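Esterase (Rhizomucor miehei CAU432, PDB 4WY8) hydrolyses carboxylic esters, as a carboxylesterase of the alpha/beta hydrolase fold from a thermophilic fungus. Local coordinates at residues L74-E77 and N78-L81; H100-T103 and V104-T108; R215-M218 and V219-D223. All coordinates share one frame; numbering follows the deposited sequence.

All three contacts are local ones, each made by neighbours along a continuous piece of chain, and they follow one another in sequence. Contact 1 is a turn in the loop between strands 65-73 and 83-87, its centre about 24 Å from the centre of the chain. Contact 2, on helix 101-111, lies about 17 Å from it between centres, with nearest atoms about 7 Å apart. Contact 3, on helix 215-225, is about 26 Å from contact 2 and 41 Å from contact 1, centre to centre; contacts 1 and 3 lie on opposite sides of the chain's centre. The side chains of H100 in contact 2 and M218 in contact 3 lie near the probable catalytic triad S164, H291 and D261 without touching it.

Contact 1 of 3, residues L74-E77 and N78-L81; sequences LDTE and NQVL
T76 and Q79 are the end residues of a type I beta turn and meet across it, with E77 and N78 at its corners. The evidence for the closure is the backbone bond from Q79 N to T76 O, 3.0 Å long with an N-H...O angle of 159°. The CA atoms of T76 and Q79 are 5.0 Å apart.

The side chains of these two residues cross at about a right angle. Q79 has CG beside its backbone N and runs extended beyond it, and together these carry its amide back over the start of the turn: NE2 is 3.8 Å from T76 CA and 4.1 Å from T76 CG2, in van der Waals contact. NE2 also comes within 3.3 Å of D75 O, but the angle there is too poor for a hydrogen bond.

L81 reaches the same threonine from further along the chain. Its CD1 packs against T76 CB at 4.0 Å and beside the hydroxyl oxygen T76 OG1 at 3.8 Å, again with the side chains nearly perpendicular. The hydroxyl is set between the backbone N and the carbonyl carbon (chi1 59°), and it is hydrogen-bonded to P73 O, a bond that ties the turn residue to the end of the preceding strand.

One shell further out, R72 NH1 is hydrogen-bonded to both T76 O and Q79 O, so the carbonyl that closes the turn has a second partner. The backbone of L81 is bonded to N152 and D154. With strand 65-73 behind it and strand 83-87 ahead, this is a beta turn within a connecting loop at the periphery of the alpha/beta hydrolase fold.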
loop_
_atom_site.group_PDB
_atom_site.type_symbol
_atom_site.label_atom_id
_atom_site.label_comp_id
_atom_site.label_asym_id
_atom_site.label_seq_id
_atom_site.Cartn_x
_atom_site.Cartn_y
_atom_site.Cartn_z
ATOM N N LEU A 74 26.594 -1.754 -2.494
ATOM C CA LEU A 74 27.973 -2.238 -2.506
ATOM C C LEU A 74 27.992 -3.671 -3.006
ATOM O O LEU A 74 26.984 -4.378 -2.909
ATOM C CB LEU A 74 28.589 -2.150 -1.105
ATOM C CG LEU A 74 28.755 -0.752 -0.509
ATOM C CD1 LEU A 74 29.319 -0.849 0.885
ATOM C CD2 LEU A 74 29.687 0.063 -1.381
ATOM N N ASP A 75 29.121 -4.101 -3.561
ATOM C CA ASP A 75 29.244 -5.481 -4.047
ATOM C C ASP A 75 28.255 -5.807 -5.189
ATOM O O ASP A 75 27.636 -6.877 -5.210
ATOM C CB ASP A 75 29.054 -6.462 -2.874
ATOM C CG ASP A 75 30.102 -6.268 -1.769
ATOM O OD1 ASP A 75 31.194 -5.735 -2.062
ATOM O OD2 ASP A 75 29.827 -6.633 -0.600
ATOM N N THR A 76 28.068 -4.848 -6.093
ATOM C CA THR A 76 27.308 -5.057 -7.329
ATOM C C THR A 76 28.150 -4.623 -8.533
ATOM O O THR A 76 27.612 -4.367 -9.619
ATOM C CB THR A 76 25.950 -4.284 -7.325
ATOM O OG1 THR A 76 26.186 -2.875 -7.170
ATOM C CG2 THR A 76 25.070 -4.771 -6.187
ATOM N N GLU A 77 29.473 -4.573 -8.343
ATOM C CA GLU A 77 30.408 -4.006 -9.333
ATOM C C GLU A 77 30.300 -4.598 -10.741
ATOM O O GLU A 77 30.371 -3.864 -11.726
ATOM C CB GLU A 77 31.854 -4.148 -8.830
ATOM C CG GLU A 77 32.205 -3.135 -7.733
ATOM C CD GLU A 77 32.149 -3.726 -6.328
ATOM O OE1 GLU A 77 32.805 -3.163 -5.421
ATOM O OE2 GLU A 77 31.426 -4.727 -6.124
ATOM N N ASN A 78 30.098 -5.907 -10.839
ATOM C CA ASN A 78 29.978 -6.546 -12.147
ATOM C C ASN A 78 28.567 -7.056 -12.383
ATOM O O ASN A 78 28.375 -8.004 -13.142
ATOM C CB ASN A 78 30.959 -7.722 -12.286
ATOM C CG ASN A 78 32.407 -7.296 -12.177
ATOM O OD1 ASN A 78 32.833 -6.326 -12.810
ATOM N ND2 ASN A 78 33.176 -8.024 -11.371
ATOM N N GLN A 79 27.593 -6.445 -11.713
ATOM C CA GLN A 79 26.191 -6.823 -11.865
ATOM C C GLN A 79 25.406 -5.778 -12.642
ATOM O O GLN A 79 25.583 -4.574 -12.439
ATOM C CB GLN A 79 25.528 -7.000 -10.498
ATOM C CG GLN A 79 25.889 -8.266 -9.752
ATOM C CD GLN A 79 25.140 -8.368 -8.436
ATOM O OE1 GLN A 79 23.912 -8.187 -8.381
ATOM N NE2 GLN A 79 25.881 -8.613 -7.358
ATOM N N VAL A 80 24.516 -6.232 -13.513
ATOM C CA VAL A 80 23.635 -5.318 -14.225
ATOM C C VAL A 80 22.360 -5.140 -13.393
ATOM O O VAL A 80 21.699 -6.116 -13.058
ATOM C CB VAL A 80 23.295 -5.839 -15.635
ATOM C CG1 VAL A 80 22.474 -4.810 -16.403
ATOM C CG2 VAL A 80 24.578 -6.169 -16.395
ATOM N N LEU A 81 22.025 -3.901 -13.053
ATOM C CA LEU A 81 20.908 -3.630 -12.157
ATOM C C LEU A 81 19.737 -2.937 -12.870
ATOM O O LEU A 81 19.935 -2.274 -13.898
ATOM C CB LEU A 81 21.379 -2.751 -10.994
ATOM C CG LEU A 81 22.556 -3.313 -10.191
ATOM C CD1 LEU A 81 22.996 -2.311 -9.137
ATOM C CD2 LEU A 81 22.206 -4.682 -9.590
#

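Contact 2 of 3, residues H100-T103 and V104-T108; sequences HRRT and VYELT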
loop_
_atom_site.group_PDB
_atom_site.type_symbol
_atom_site.label_atom_id
_atom_site.label_comp_id
_atom_site.label_asym_id
_atom_site.label_seq_id
_atom_site.Cartn_x
_atom_site.Cartn_y
_atom_site.Cartn_z
ATOM N N HIS A 100 17.307 14.381 -0.114
ATOM C CA HIS A 100 16.691 13.096 -0.447
ATOM C C HIS A 100 17.662 11.950 -0.295
ATOM O O HIS A 100 17.387 10.830 -0.745
ATOM C CB HIS A 100 16.124 13.120 -1.865
ATOM C CG HIS A 100 14.915 13.991 -2.005
ATOM N ND1 HIS A 100 14.961 15.361 -1.864
ATOM C CD2 HIS A 100 13.612 13.672 -2.220
ATOM C CE1 HIS A 100 13.739 15.858 -2.009
ATOM N NE2 HIS A 100 12.903 14.854 -2.223
ATOM N N ARG A 101 18.804 12.234 0.329
ATOM C CA ARG A 101 19.818 11.215 0.540
ATOM C C ARG A 101 19.249 10.008 1.274
ATOM O O ARG A 101 19.515 8.860 0.914
ATOM C CB ARG A 101 21.004 11.783 1.329
ATOM C CG ARG A 101 22.012 10.698 1.717
ATOM C CD ARG A 101 23.197 11.286 2.466
ATOM N NE ARG A 101 22.766 11.903 3.712
ATOM C CZ ARG A 101 23.518 12.716 4.444
ATOM N NH1 ARG A 101 24.742 13.019 4.052
ATOM N NH2 ARG A 101 23.038 13.219 5.568
ATOM N N ARG A 102 18.500 10.258 2.335
ATOM C CA ARG A 102 17.964 9.153 3.125
ATOM C C ARG A 102 17.071 8.251 2.249
ATOM O O ARG A 102 17.279 7.034 2.133
ATOM C CB ARG A 102 17.197 9.722 4.332
ATOM C CG ARG A 102 16.393 8.694 5.133
ATOM C CD ARG A 102 17.265 7.803 5.975
ATOM N NE ARG A 102 17.989 8.605 6.968
ATOM C CZ ARG A 102 18.766 8.103 7.925
ATOM N NH1 ARG A 102 18.922 6.793 8.047
ATOM N NH2 ARG A 102 19.372 8.917 8.767
ATOM N N THR A 103 16.091 8.882 1.607
ATOM C CA THR A 103 15.154 8.178 0.751
ATOM C C THR A 103 15.858 7.385 -0.359
ATOM O O THR A 103 15.568 6.201 -0.587
ATOM C CB THR A 103 14.181 9.182 0.122
ATOM O OG1 THR A 103 13.457 9.852 1.169
ATOM C CG2 THR A 103 13.220 8.465 -0.820
ATOM N N VAL A 104 16.800 8.045 -1.026
ATOM C CA VAL A 104 17.518 7.469 -2.154
ATOM C C VAL A 104 18.436 6.312 -1.735
ATOM O O VAL A 104 18.436 5.248 -2.363
ATOM C CB VAL A 104 18.331 8.572 -2.886
ATOM C CG1 VAL A 104 19.381 7.952 -3.787
ATOM C CG2 VAL A 104 17.383 9.493 -3.698
ATOM N N TYR A 105 19.184 6.481 -0.653
ATOM C CA TYR A 105 20.062 5.395 -0.193
ATOM C C TYR A 105 19.233 4.183 0.211
ATOM O O TYR A 105 19.570 3.028 -0.177
ATOM C CB TYR A 105 20.947 5.832 0.983
ATOM C CG TYR A 105 22.120 6.730 0.622
ATOM C CD1 TYR A 105 22.109 7.503 -0.536
ATOM C CD2 TYR A 105 23.238 6.818 1.463
ATOM C CE1 TYR A 105 23.191 8.344 -0.852
ATOM C CE2 TYR A 105 24.326 7.654 1.157
ATOM C CZ TYR A 105 24.290 8.411 -0.003
ATOM O OH TYR A 105 25.349 9.245 -0.324
ATOM N N GLU A 106 18.132 4.432 0.940
ATOM C CA GLU A 106 17.254 3.307 1.342
ATOM C C GLU A 106 16.631 2.580 0.141
ATOM O O GLU A 106 16.581 1.360 0.095
ATOM C CB GLU A 106 16.136 3.799 2.274
ATOM C CG GLU A 106 16.581 4.099 3.707
ATOM C CD GLU A 106 17.002 2.859 4.516
ATOM O OE1 GLU A 106 16.652 1.709 4.145
ATOM O OE2 GLU A 106 17.675 3.048 5.557
ATOM N N LEU A 107 16.126 3.344 -0.816
ATOM C CA LEU A 107 15.546 2.768 -2.023
ATOM C C LEU A 107 16.598 1.942 -2.779
ATOM O O LEU A 107 16.349 0.834 -3.237
ATOM C CB LEU A 107 15.000 3.890 -2.905
ATOM C CG LEU A 107 14.286 3.487 -4.198
ATOM C CD1 LEU A 107 13.043 2.576 -3.955
ATOM C CD2 LEU A 107 13.923 4.739 -5.000
ATOM N N THR A 108 17.787 2.507 -2.888
ATOM C CA THR A 108 18.910 1.844 -3.521
ATOM C C THR A 108 19.157 0.481 -2.918
ATOM O O THR A 108 19.205 -0.517 -3.660
ATOM C CB THR A 108 20.197 2.671 -3.395
ATOM O OG1 THR A 108 20.037 3.931 -4.075
ATOM C CG2 THR A 108 21.379 1.885 -3.966
#
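R101 and Y105 are brought together by their first torsions. The arginine chain leaves with CG opposite the backbone N (chi1 173°), while the tyrosine ring, at chi1 -75°, swings beside its own N, back toward the preceding turn. R101 CG consequently sits over the middle of the ring: it is 3.6 Å from the centroid and 11° off the ring normal, the geometry of a CH-pi contact. CD continues over the hydroxyl end of the ring, 3.9 Å from Y105 CZ. CG and CD are the arginine atoms that meet the ring, and the bend at chi3 leads NE away from the face.

V104 lies one turn on from H100, and its CG2 approaches H100 O at 3.2 Å and H100 CB at 4.3 Å. The backbone beneath is regular: V104 N to H100 O and Y105 N to R101 O are both 2.9 Å, and E106 N and L107 N are bonded likewise to R102 O and T103 O. H100 occupies the N-cap position of helix 101-111, and its NE2 is hydrogen-bonded to OD2 of D163, the residue before S164 in the presumed nucleophile elbow. Further on, V104 O accepts two bonds from T108, one from N and one from OG1 at 2.7 Å, which arrive from opposite faces of its carbonyl plane.

The helix joins strands 83-87 and 114-118 in a beta-alpha-beta unit; V104 packs on V115 and F117, and Y105 on V51 and L53. R102 NH1 and E106 OE2 are 4.7 Å apart, and the firm polar partners lie elsewhere: E46 O and A297 O for R102, R110 for E106. Any attraction between these opposite charges is therefore probably weak, and the R101-Y105 contact, made by aliphatic carbons, should be mainly dispersive rather than a guanidinium stack.

Contact 3 of 3, residues R215-M218 and V219-D223; sequences RKLM and VWFFD
L217 and F221 make one of the apolar contacts: L217 CG stands 3.8 Å from both CE2 and CZ of the phenylalanine ring, the two side chains crossing at a slant. L217 also lies alongside W220, pointing the same way, with CD1 4.0 Å from W220 CE3. M218 CE reaches F222 CE2, four residues on, at 3.8 Å. Bends at chi2 and chi3 curl the thioether end of M218 forward along the helix.

The sulfur gives the second kind of interaction. M218 SD lies 5.5 Å from the centroid of F221 and 88° off the ring normal, which places it at the ring edge in a Met-aromatic contact.

All this is carried by helix 215-225 of the alpha/beta hydrolase fold, where M218 packs on Y204 of helix 202-206 and F222 meets W92 edge-to-face.

Backbone hydrogen bonds make up the third kind. Those from V219 N, W220 N, F221 N and F222 N go to the carbonyl oxygens of R215, K216, L217 and M218, the i to i+4 pattern of an alpha helix. The last, F222 N to M218 O, is 2.9 Å long and nearly straight at 176°; the same oxygen lies in the plane of the F222 ring, 3.6 Å from CD2 at its edge.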
loop_
_atom_site.group_PDB
_atom_site.type_symbol
_atom_site.label_atom_id
_atom_site.label_comp_id
_atom_site.label_asym_id
_atom_site.label_seq_id
_atom_site.Cartn_x
_atom_site.Cartn_y
_atom_site.Cartn_z
ATOM N N ARG A 215 -0.771 25.750 1.533
ATOM C CA ARG A 215 -1.259 26.359 0.310
ATOM C C ARG A 215 -0.348 27.507 -0.071
ATOM O O ARG A 215 0.054 27.652 -1.230
ATOM C CB ARG A 215 -2.678 26.862 0.505
ATOM C CG ARG A 215 -3.218 27.741 -0.612
ATOM C CD ARG A 215 -4.477 28.479 -0.134
ATOM N NE ARG A 215 -5.672 27.673 -0.302
ATOM C CZ ARG A 215 -6.680 27.616 0.568
ATOM N NH1 ARG A 215 -6.650 28.319 1.691
ATOM N NH2 ARG A 215 -7.721 26.833 0.317
ATOM N N LYS A 216 0.037 28.293 0.926
ATOM C CA LYS A 216 0.906 29.433 0.699
ATOM C C LYS A 216 2.186 29.033 -0.035
ATOM O O LYS A 216 2.615 29.675 -1.006
ATOM C CB LYS A 216 1.227 30.088 2.039
ATOM C CG LYS A 216 1.715 31.495 1.895
ATOM C CD LYS A 216 1.877 32.178 3.239
ATOM C CE LYS A 216 1.976 33.684 3.013
ATOM N NZ LYS A 216 2.872 33.998 1.843
ATOM N N LEU A 217 2.806 27.976 0.469
ATOM C CA LEU A 217 3.998 27.410 -0.122
ATOM C C LEU A 217 3.736 26.890 -1.558
ATOM O O LEU A 217 4.541 27.106 -2.458
ATOM C CB LEU A 217 4.524 26.306 0.792
ATOM C CG LEU A 217 6.022 26.068 0.832
ATOM C CD1 LEU A 217 6.762 27.372 1.021
ATOM C CD2 LEU A 217 6.316 25.131 1.986
ATOM N N MET A 218 2.600 26.237 -1.786
ATOM C CA MET A 218 2.303 25.753 -3.135
ATOM C C MET A 218 2.208 26.937 -4.111
ATOM O O MET A 218 2.753 26.879 -5.218
ATOM C CB MET A 218 1.009 24.923 -3.149
ATOM C CG MET A 218 1.194 23.463 -2.686
ATOM S SD MET A 218 2.526 22.587 -3.565
ATOM C CE MET A 218 1.969 22.748 -5.272
ATOM N N VAL A 219 1.573 28.026 -3.673
ATOM C CA VAL A 219 1.447 29.225 -4.488
ATOM C C VAL A 219 2.802 29.817 -4.806
ATOM O O VAL A 219 3.094 30.163 -5.956
ATOM C CB VAL A 219 0.559 30.284 -3.779
ATOM C CG1 VAL A 219 0.641 31.645 -4.488
ATOM C CG2 VAL A 219 -0.879 29.781 -3.717
ATOM N N TRP A 220 3.645 29.908 -3.788
ATOM C CA TRP A 220 5.002 30.384 -3.980
ATOM C C TRP A 220 5.806 29.534 -5.007
ATOM O O TRP A 220 6.483 30.058 -5.928
ATOM C CB TRP A 220 5.670 30.402 -2.614
ATOM C CG TRP A 220 7.020 31.008 -2.532
ATOM C CD1 TRP A 220 7.330 32.342 -2.566
ATOM C CD2 TRP A 220 8.252 30.311 -2.319
ATOM N NE1 TRP A 220 8.685 32.508 -2.411
ATOM C CE2 TRP A 220 9.273 31.280 -2.257
ATOM C CE3 TRP A 220 8.592 28.959 -2.180
ATOM C CZ2 TRP A 220 10.617 30.939 -2.080
ATOM C CZ3 TRP A 220 9.919 28.618 -1.993
ATOM C CH2 TRP A 220 10.922 29.608 -1.945
ATOM N N PHE A 221 5.716 28.221 -4.849
ATOM C CA PHE A 221 6.347 27.285 -5.774
ATOM C C PHE A 221 5.877 27.497 -7.217
ATOM O O PHE A 221 6.678 27.685 -8.132
ATOM C CB PHE A 221 6.027 25.858 -5.362
ATOM C CG PHE A 221 6.760 25.387 -4.140
ATOM C CD1 PHE A 221 8.054 25.811 -3.879
ATOM C CD2 PHE A 221 6.168 24.455 -3.292
ATOM C CE1 PHE A 221 8.730 25.336 -2.767
ATOM C CE2 PHE A 221 6.829 23.968 -2.188
ATOM C CZ PHE A 221 8.111 24.395 -1.922
ATOM N N PHE A 222 4.567 27.471 -7.413
ATOM C CA PHE A 222 4.004 27.676 -8.748
ATOM C C PHE A 222 4.407 29.040 -9.357
ATOM O O PHE A 222 4.707 29.136 -10.565
ATOM C CB PHE A 222 2.481 27.570 -8.678
ATOM C CG PHE A 222 1.923 26.236 -9.157
ATOM C CD1 PHE A 222 1.777 25.967 -10.521
ATOM C CD2 PHE A 222 1.510 25.273 -8.242
ATOM C CE1 PHE A 222 1.241 24.741 -10.969
ATOM C CE2 PHE A 222 0.974 24.045 -8.672
ATOM C CZ PHE A 222 0.842 23.779 -10.043
ATOM N N ASP A 223 4.450 30.082 -8.521
ATOM C CA ASP A 223 4.782 31.418 -9.014
ATOM C C ASP A 223 6.238 31.475 -9.467
ATOM O O ASP A 223 6.561 32.153 -10.440
ATOM C CB ASP A 223 4.504 32.495 -7.956
ATOM C CG ASP A 223 3.036 32.859 -7.873
ATOM O OD1 ASP A 223 2.306 32.596 -8.854
ATOM O OD2 ASP A 223 2.610 33.399 -6.827
#